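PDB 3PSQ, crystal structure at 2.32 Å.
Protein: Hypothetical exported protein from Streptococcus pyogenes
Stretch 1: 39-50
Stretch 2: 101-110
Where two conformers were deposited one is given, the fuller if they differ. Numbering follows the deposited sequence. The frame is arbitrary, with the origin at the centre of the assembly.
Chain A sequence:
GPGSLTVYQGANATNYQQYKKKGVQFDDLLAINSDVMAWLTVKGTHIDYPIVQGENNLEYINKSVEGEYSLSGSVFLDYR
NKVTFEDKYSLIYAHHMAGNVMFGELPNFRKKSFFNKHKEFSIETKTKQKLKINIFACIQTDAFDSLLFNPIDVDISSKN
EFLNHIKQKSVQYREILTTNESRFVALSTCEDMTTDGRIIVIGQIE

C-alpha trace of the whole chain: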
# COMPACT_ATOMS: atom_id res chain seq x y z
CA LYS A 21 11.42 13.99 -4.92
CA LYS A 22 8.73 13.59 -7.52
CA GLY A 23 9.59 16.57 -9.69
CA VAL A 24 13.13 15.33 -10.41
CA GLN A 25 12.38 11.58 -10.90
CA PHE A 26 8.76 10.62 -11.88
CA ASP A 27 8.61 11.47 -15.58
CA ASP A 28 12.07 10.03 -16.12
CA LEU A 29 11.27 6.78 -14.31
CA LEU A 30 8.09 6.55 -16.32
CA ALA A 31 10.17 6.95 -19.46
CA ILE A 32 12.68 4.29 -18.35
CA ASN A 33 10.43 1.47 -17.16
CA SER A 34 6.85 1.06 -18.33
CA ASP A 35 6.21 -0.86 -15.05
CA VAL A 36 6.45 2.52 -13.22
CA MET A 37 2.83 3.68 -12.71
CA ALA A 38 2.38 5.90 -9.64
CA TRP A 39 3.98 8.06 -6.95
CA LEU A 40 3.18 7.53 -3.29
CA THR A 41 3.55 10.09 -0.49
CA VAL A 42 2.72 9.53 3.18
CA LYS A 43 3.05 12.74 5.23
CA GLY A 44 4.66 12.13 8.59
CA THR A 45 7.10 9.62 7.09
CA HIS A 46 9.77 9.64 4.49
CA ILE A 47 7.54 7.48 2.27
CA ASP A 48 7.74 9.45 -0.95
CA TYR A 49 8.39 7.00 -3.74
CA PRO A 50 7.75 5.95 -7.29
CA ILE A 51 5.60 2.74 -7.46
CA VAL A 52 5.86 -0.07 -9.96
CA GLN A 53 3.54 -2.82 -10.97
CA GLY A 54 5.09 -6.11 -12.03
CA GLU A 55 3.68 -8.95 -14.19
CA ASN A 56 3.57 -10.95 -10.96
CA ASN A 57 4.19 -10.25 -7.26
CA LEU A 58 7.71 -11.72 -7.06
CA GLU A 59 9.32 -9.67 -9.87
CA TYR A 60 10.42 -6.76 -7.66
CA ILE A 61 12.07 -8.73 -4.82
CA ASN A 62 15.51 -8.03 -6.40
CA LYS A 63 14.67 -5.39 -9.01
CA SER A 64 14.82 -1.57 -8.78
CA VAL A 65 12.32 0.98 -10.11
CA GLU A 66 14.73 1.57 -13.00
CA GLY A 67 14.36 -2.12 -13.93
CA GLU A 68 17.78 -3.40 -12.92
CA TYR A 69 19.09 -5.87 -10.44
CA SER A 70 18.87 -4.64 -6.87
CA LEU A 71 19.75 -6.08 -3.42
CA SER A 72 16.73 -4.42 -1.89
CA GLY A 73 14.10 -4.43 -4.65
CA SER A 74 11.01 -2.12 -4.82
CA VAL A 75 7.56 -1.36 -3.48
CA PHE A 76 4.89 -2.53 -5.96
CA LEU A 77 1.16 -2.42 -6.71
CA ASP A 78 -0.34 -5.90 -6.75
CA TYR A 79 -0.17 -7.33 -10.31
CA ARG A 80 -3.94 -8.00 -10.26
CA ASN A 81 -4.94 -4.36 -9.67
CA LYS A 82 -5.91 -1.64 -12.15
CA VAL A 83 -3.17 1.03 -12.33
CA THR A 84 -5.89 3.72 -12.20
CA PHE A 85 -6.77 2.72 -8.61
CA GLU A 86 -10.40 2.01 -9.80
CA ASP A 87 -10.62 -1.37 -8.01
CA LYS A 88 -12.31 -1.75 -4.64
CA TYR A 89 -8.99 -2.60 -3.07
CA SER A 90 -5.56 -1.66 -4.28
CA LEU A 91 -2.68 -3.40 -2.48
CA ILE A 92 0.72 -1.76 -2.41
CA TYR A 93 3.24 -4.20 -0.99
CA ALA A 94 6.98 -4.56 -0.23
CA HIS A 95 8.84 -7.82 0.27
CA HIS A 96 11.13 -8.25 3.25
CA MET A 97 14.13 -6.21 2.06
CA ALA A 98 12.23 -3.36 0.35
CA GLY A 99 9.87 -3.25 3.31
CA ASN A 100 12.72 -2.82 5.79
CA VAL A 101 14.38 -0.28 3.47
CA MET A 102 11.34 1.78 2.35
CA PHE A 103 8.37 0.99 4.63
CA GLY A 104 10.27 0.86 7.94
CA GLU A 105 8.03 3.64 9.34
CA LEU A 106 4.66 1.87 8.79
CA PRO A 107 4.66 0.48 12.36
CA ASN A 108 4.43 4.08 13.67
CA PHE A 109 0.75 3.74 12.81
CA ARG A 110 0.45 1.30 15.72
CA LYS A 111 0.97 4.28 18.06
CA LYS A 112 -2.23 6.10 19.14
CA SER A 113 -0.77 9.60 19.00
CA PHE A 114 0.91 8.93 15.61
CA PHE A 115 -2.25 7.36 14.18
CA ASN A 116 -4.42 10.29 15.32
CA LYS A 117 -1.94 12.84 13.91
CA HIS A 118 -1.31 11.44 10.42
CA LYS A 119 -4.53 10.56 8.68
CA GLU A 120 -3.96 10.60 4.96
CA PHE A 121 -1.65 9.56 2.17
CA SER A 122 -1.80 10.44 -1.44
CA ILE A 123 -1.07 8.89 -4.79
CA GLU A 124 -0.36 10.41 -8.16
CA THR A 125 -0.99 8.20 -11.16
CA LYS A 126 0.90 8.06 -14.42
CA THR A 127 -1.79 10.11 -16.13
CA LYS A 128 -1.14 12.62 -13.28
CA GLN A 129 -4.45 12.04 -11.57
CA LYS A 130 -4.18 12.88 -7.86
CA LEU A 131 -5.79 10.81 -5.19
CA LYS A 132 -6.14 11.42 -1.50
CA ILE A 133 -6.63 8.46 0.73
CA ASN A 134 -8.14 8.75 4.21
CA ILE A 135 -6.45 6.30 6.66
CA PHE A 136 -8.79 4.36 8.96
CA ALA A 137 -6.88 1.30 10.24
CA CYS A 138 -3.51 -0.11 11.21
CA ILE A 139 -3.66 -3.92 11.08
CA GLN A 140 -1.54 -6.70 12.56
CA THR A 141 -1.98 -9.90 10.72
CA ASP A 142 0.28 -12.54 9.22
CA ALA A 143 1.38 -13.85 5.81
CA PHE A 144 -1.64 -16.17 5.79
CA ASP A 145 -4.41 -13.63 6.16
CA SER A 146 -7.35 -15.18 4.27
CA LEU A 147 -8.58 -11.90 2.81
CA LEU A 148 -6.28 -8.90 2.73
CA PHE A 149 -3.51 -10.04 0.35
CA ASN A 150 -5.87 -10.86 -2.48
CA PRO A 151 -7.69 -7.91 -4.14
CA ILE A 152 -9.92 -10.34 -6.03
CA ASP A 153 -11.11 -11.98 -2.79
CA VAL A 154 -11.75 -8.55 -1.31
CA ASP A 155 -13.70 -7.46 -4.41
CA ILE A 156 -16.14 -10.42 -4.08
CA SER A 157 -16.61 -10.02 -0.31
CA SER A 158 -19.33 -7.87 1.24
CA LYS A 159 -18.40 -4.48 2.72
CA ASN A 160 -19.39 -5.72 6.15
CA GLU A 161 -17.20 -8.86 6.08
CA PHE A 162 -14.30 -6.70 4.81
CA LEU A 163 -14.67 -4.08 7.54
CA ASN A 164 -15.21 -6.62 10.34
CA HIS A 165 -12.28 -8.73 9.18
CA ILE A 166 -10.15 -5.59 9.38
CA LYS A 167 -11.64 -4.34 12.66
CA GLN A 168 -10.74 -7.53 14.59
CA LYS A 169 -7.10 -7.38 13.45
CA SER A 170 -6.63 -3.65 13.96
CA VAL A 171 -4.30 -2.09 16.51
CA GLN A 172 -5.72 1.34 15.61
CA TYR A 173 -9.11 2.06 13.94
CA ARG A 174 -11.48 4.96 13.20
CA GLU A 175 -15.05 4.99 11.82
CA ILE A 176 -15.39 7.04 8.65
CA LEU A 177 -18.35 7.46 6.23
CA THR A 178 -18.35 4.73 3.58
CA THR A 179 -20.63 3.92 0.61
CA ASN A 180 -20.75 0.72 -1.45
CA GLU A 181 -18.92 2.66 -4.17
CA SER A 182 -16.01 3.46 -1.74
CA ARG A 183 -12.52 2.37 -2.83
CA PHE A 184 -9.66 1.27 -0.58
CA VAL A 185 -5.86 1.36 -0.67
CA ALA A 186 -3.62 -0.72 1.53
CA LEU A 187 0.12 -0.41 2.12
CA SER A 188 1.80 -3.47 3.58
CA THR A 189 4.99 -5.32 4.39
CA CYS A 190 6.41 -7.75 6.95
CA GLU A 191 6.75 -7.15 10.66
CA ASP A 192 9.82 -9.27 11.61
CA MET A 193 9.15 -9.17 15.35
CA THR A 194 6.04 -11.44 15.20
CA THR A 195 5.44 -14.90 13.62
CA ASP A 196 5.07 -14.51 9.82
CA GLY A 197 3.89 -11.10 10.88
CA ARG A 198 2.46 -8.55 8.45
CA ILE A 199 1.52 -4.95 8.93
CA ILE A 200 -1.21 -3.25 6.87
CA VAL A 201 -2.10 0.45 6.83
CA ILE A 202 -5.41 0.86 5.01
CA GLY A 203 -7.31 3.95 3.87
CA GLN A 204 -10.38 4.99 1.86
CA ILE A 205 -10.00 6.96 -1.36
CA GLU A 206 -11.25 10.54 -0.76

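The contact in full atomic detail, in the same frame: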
# COMPACT_ATOMS: atom_id res chain seq x y z
N TRP A 39 3.12 7.52 -7.98
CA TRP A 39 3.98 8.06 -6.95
C TRP A 39 3.19 8.04 -5.68
O TRP A 39 2.00 8.40 -5.68
CB TRP A 39 4.44 9.49 -7.28
CG TRP A 39 5.60 9.95 -6.42
CD1 TRP A 39 5.54 10.45 -5.15
CD2 TRP A 39 6.99 9.95 -6.78
NE1 TRP A 39 6.81 10.74 -4.69
CE2 TRP A 39 7.71 10.45 -5.68
CE3 TRP A 39 7.70 9.57 -7.93
CZ2 TRP A 39 9.10 10.58 -5.70
CZ3 TRP A 39 9.06 9.68 -7.94
CH2 TRP A 39 9.75 10.18 -6.84
N LEU A 40 3.83 7.62 -4.59
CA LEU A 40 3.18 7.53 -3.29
C LEU A 40 3.86 8.44 -2.26
O LEU A 40 5.09 8.44 -2.12
CB LEU A 40 3.23 6.09 -2.81
CG LEU A 40 2.84 5.79 -1.37
CD1 LEU A 40 1.32 5.87 -1.16
CD2 LEU A 40 3.35 4.39 -0.93
N THR A 41 3.06 9.20 -1.52
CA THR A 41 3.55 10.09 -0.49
C THR A 41 2.74 9.86 0.78
O THR A 41 1.52 9.79 0.74
CB THR A 41 3.49 11.56 -0.95
OG1 THR A 41 4.33 11.72 -2.11
CG2 THR A 41 4.02 12.49 0.12
N VAL A 42 3.42 9.65 1.90
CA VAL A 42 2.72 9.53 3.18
C VAL A 42 3.35 10.54 4.12
O VAL A 42 4.44 10.33 4.65
CB VAL A 42 2.82 8.12 3.82
CG1 VAL A 42 1.99 8.06 5.14
CG2 VAL A 42 2.37 7.04 2.83
N LYS A 43 2.67 11.68 4.28
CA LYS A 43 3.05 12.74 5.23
C LYS A 43 3.26 12.18 6.61
O LYS A 43 2.44 11.40 7.12
CB LYS A 43 1.95 13.83 5.28
CG LYS A 43 2.20 15.06 4.39
CD LYS A 43 0.95 16.03 4.36
CE LYS A 43 0.83 16.98 5.60
NZ LYS A 43 -0.49 17.78 5.62
N GLY A 44 4.35 12.61 7.25
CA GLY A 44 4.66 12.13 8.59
C GLY A 44 5.69 11.00 8.51
O GLY A 44 6.10 10.45 9.54
N THR A 45 6.09 10.66 7.30
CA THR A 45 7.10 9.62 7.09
C THR A 45 7.95 10.12 5.96
O THR A 45 7.62 11.14 5.32
CB THR A 45 6.48 8.29 6.59
OG1 THR A 45 6.02 8.45 5.24
CG2 THR A 45 5.34 7.80 7.50
N HIS A 46 9.02 9.38 5.69
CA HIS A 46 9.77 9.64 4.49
C HIS A 46 9.30 8.77 3.33
O HIS A 46 9.99 8.67 2.32
CB HIS A 46 11.31 9.56 4.72
CG HIS A 46 11.81 8.23 5.21
ND1 HIS A 46 11.75 7.08 4.45
CD2 HIS A 46 12.45 7.89 6.36
CE1 HIS A 46 12.27 6.07 5.13
NE2 HIS A 46 12.73 6.55 6.28
N ILE A 47 8.10 8.19 3.42
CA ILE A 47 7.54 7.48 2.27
C ILE A 47 7.13 8.47 1.19
O ILE A 47 6.21 9.24 1.36
CB ILE A 47 6.36 6.57 2.66
CG1 ILE A 47 6.82 5.55 3.68
CG2 ILE A 47 5.71 5.99 1.41
CD1 ILE A 47 5.73 4.91 4.48
N ASP A 48 7.87 8.45 0.10
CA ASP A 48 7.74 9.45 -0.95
C ASP A 48 8.42 8.79 -2.14
O ASP A 48 9.58 9.05 -2.42
CB ASP A 48 8.47 10.72 -0.50
CG ASP A 48 8.29 11.89 -1.46
OD1 ASP A 48 7.37 11.87 -2.32
OD2 ASP A 48 9.11 12.82 -1.32
N TYR A 49 7.71 7.91 -2.82
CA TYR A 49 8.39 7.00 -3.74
C TYR A 49 7.63 6.75 -5.00
O TYR A 49 6.40 6.69 -4.98
CB TYR A 49 8.62 5.62 -3.11
CG TYR A 49 9.21 5.59 -1.73
CD1 TYR A 49 10.36 6.35 -1.38
CD2 TYR A 49 8.65 4.76 -0.78
CE1 TYR A 49 10.88 6.24 -0.05
CE2 TYR A 49 9.14 4.67 0.48
CZ TYR A 49 10.24 5.38 0.86
OH TYR A 49 10.61 5.19 2.20
N PRO A 50 8.37 6.50 -6.10
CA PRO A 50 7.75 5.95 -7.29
C PRO A 50 7.30 4.50 -7.02
O PRO A 50 7.90 3.81 -6.18
CB PRO A 50 8.88 5.98 -8.32
CG PRO A 50 10.20 5.82 -7.44
CD PRO A 50 9.86 6.56 -6.19
N VAL A 101 13.73 -1.47 4.00
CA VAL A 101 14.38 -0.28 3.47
C VAL A 101 13.43 0.94 3.27
O VAL A 101 13.80 2.08 3.61
CB VAL A 101 15.16 -0.59 2.17
CG1 VAL A 101 15.80 0.69 1.59
CG2 VAL A 101 16.26 -1.69 2.46
N MET A 102 12.21 0.69 2.77
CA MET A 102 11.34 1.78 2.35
C MET A 102 10.10 2.02 3.22
O MET A 102 9.66 3.17 3.36
CB MET A 102 10.95 1.62 0.87
CG MET A 102 12.16 1.54 -0.04
SD MET A 102 11.78 0.94 -1.71
CE MET A 102 10.89 2.36 -2.35
N PHE A 103 9.58 0.95 3.81
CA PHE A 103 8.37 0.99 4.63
C PHE A 103 8.70 0.75 6.10
O PHE A 103 7.87 0.22 6.83
CB PHE A 103 7.37 -0.11 4.18
CG PHE A 103 6.45 0.28 2.99
CD1 PHE A 103 6.41 1.56 2.49
CD2 PHE A 103 5.57 -0.67 2.43
CE1 PHE A 103 5.51 1.91 1.41
CE2 PHE A 103 4.71 -0.35 1.35
CZ PHE A 103 4.68 0.95 0.85
N GLY A 104 9.92 1.08 6.54
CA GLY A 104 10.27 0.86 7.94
C GLY A 104 9.44 1.70 8.91
O GLY A 104 9.36 1.38 10.09
N GLU A 105 8.85 2.81 8.44
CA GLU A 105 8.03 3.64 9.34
C GLU A 105 6.57 3.21 9.52
O GLU A 105 5.88 3.72 10.41
CB GLU A 105 8.03 5.08 8.87
CG GLU A 105 9.41 5.75 8.94
CD GLU A 105 9.51 6.93 8.01
OE1 GLU A 105 9.48 6.74 6.79
OE2 GLU A 105 9.62 8.07 8.47
N LEU A 106 6.09 2.26 8.70
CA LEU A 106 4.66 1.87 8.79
C LEU A 106 4.22 1.53 10.24
O LEU A 106 3.11 1.88 10.63
CB LEU A 106 4.28 0.76 7.80
CG LEU A 106 4.19 1.11 6.32
CD1 LEU A 106 3.62 -0.04 5.49
CD2 LEU A 106 3.38 2.40 6.09
N PRO A 107 5.08 0.84 11.01
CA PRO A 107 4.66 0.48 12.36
C PRO A 107 4.42 1.69 13.30
O PRO A 107 3.93 1.51 14.41
CB PRO A 107 5.82 -0.38 12.89
CG PRO A 107 6.50 -0.87 11.71
CD PRO A 107 6.34 0.18 10.63
N ASN A 108 4.79 2.89 12.87
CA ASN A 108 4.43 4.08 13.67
C ASN A 108 2.92 4.22 13.78
O ASN A 108 2.42 4.80 14.72
CB ASN A 108 5.04 5.36 13.08
CG ASN A 108 6.56 5.38 13.19
OD1 ASN A 108 7.13 4.67 14.01
ND2 ASN A 108 7.22 6.18 12.35
N PHE A 109 2.20 3.68 12.80
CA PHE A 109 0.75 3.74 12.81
C PHE A 109 0.09 2.88 13.88
O PHE A 109 -1.12 2.95 14.08
CB PHE A 109 0.19 3.41 11.43
CG PHE A 109 0.40 4.51 10.43
CD1 PHE A 109 -0.43 5.62 10.44
CD2 PHE A 109 1.42 4.44 9.51
CE1 PHE A 109 -0.24 6.66 9.51
CE2 PHE A 109 1.60 5.45 8.60
CZ PHE A 109 0.76 6.57 8.58
N ARG A 110 0.90 2.07 14.56
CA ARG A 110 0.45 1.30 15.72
C ARG A 110 0.28 2.23 16.93
O ARG A 110 -0.45 1.89 17.87
CB ARG A 110 1.45 0.19 16.07
CG ARG A 110 1.68 -0.86 14.96
CD ARG A 110 2.85 -1.84 15.27
NE ARG A 110 2.41 -2.75 16.31
CZ ARG A 110 1.88 -3.95 16.08
NH1 ARG A 110 1.78 -4.42 14.84
NH2 ARG A 110 1.46 -4.69 17.09

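The most unusual feature of this contact is a carboxylate that grips a backbone amide while lying over an imidazole. Glu 105 points its CA-to-CB bond toward the hairpin and extends to His 46, where N of His 46 donates to OE1 of Glu 105 at 2.9 Å and, more weakly, to OE2 of Glu 105 at 3.1 Å. The same OE1 sits over one face of the His 46 ring, 3.2 Å from CG of His 46. The ring nitrogens are near it too, but their angles are too poor for hydrogen bonds, so the polar hold here is on the main chain. Glutamate suits the place because its reach brings both carboxylate oxygens to a single N-H.

The hairpin is shaped to offer that amide. A type II turn runs from Val 42 to Thr 45, and Gly 44 takes a phi of 98°, at which a CB would jam against the carbonyl O of Lys 43. Thr 45, in the p rotamer, then braces the turn: its OG1 donates to O of Val 42 at 2.5 Å and accepts from N of Ile 47 at 2.8 Å. Its CB also packs 3.4 Å from OE1 of Glu 105.

The second polar anchor is Tyr 49, whose OH donates to O of Met 102 at 2.5 Å, a very short bond. Met 102 closes a helix, and Phe 103 is the first residue beyond it to leave helical angles. ND1 of His 46 donates to OH of Tyr 49 at 3.2 Å, so the hydroxyl both gives and receives. Met 102 folds back over the phenol: its CE lies 3.9 Å from the centroid of the Tyr 49 ring, over the face, while its CB comes within 3.6 Å of CE2 of Tyr 49. One residue thus supplies a backbone acceptor and a flexible apolar cover.

Beneath these polar links, apolar side chains fill the buried side. Ile 47 starts sideways, but its end comes nearer, placing CD1 3.8 Å from CD2 of Leu 106 and 4.0 Å from CD1 of Phe 103. The Phe 103 side chain starts away from the hairpin, yet its ring returns to meet CD2 of Leu 40 at its edge, with CE1 of Phe 103 4.0 Å from that methyl. Farther along, CG1 of Val 42 meets the edge of Phe 109, 3.9 Å from its CZ. Branched aliphatics on the hairpin thus meet two aromatic rings and a leucine. In all, 551 Å² is buried, counting both sides.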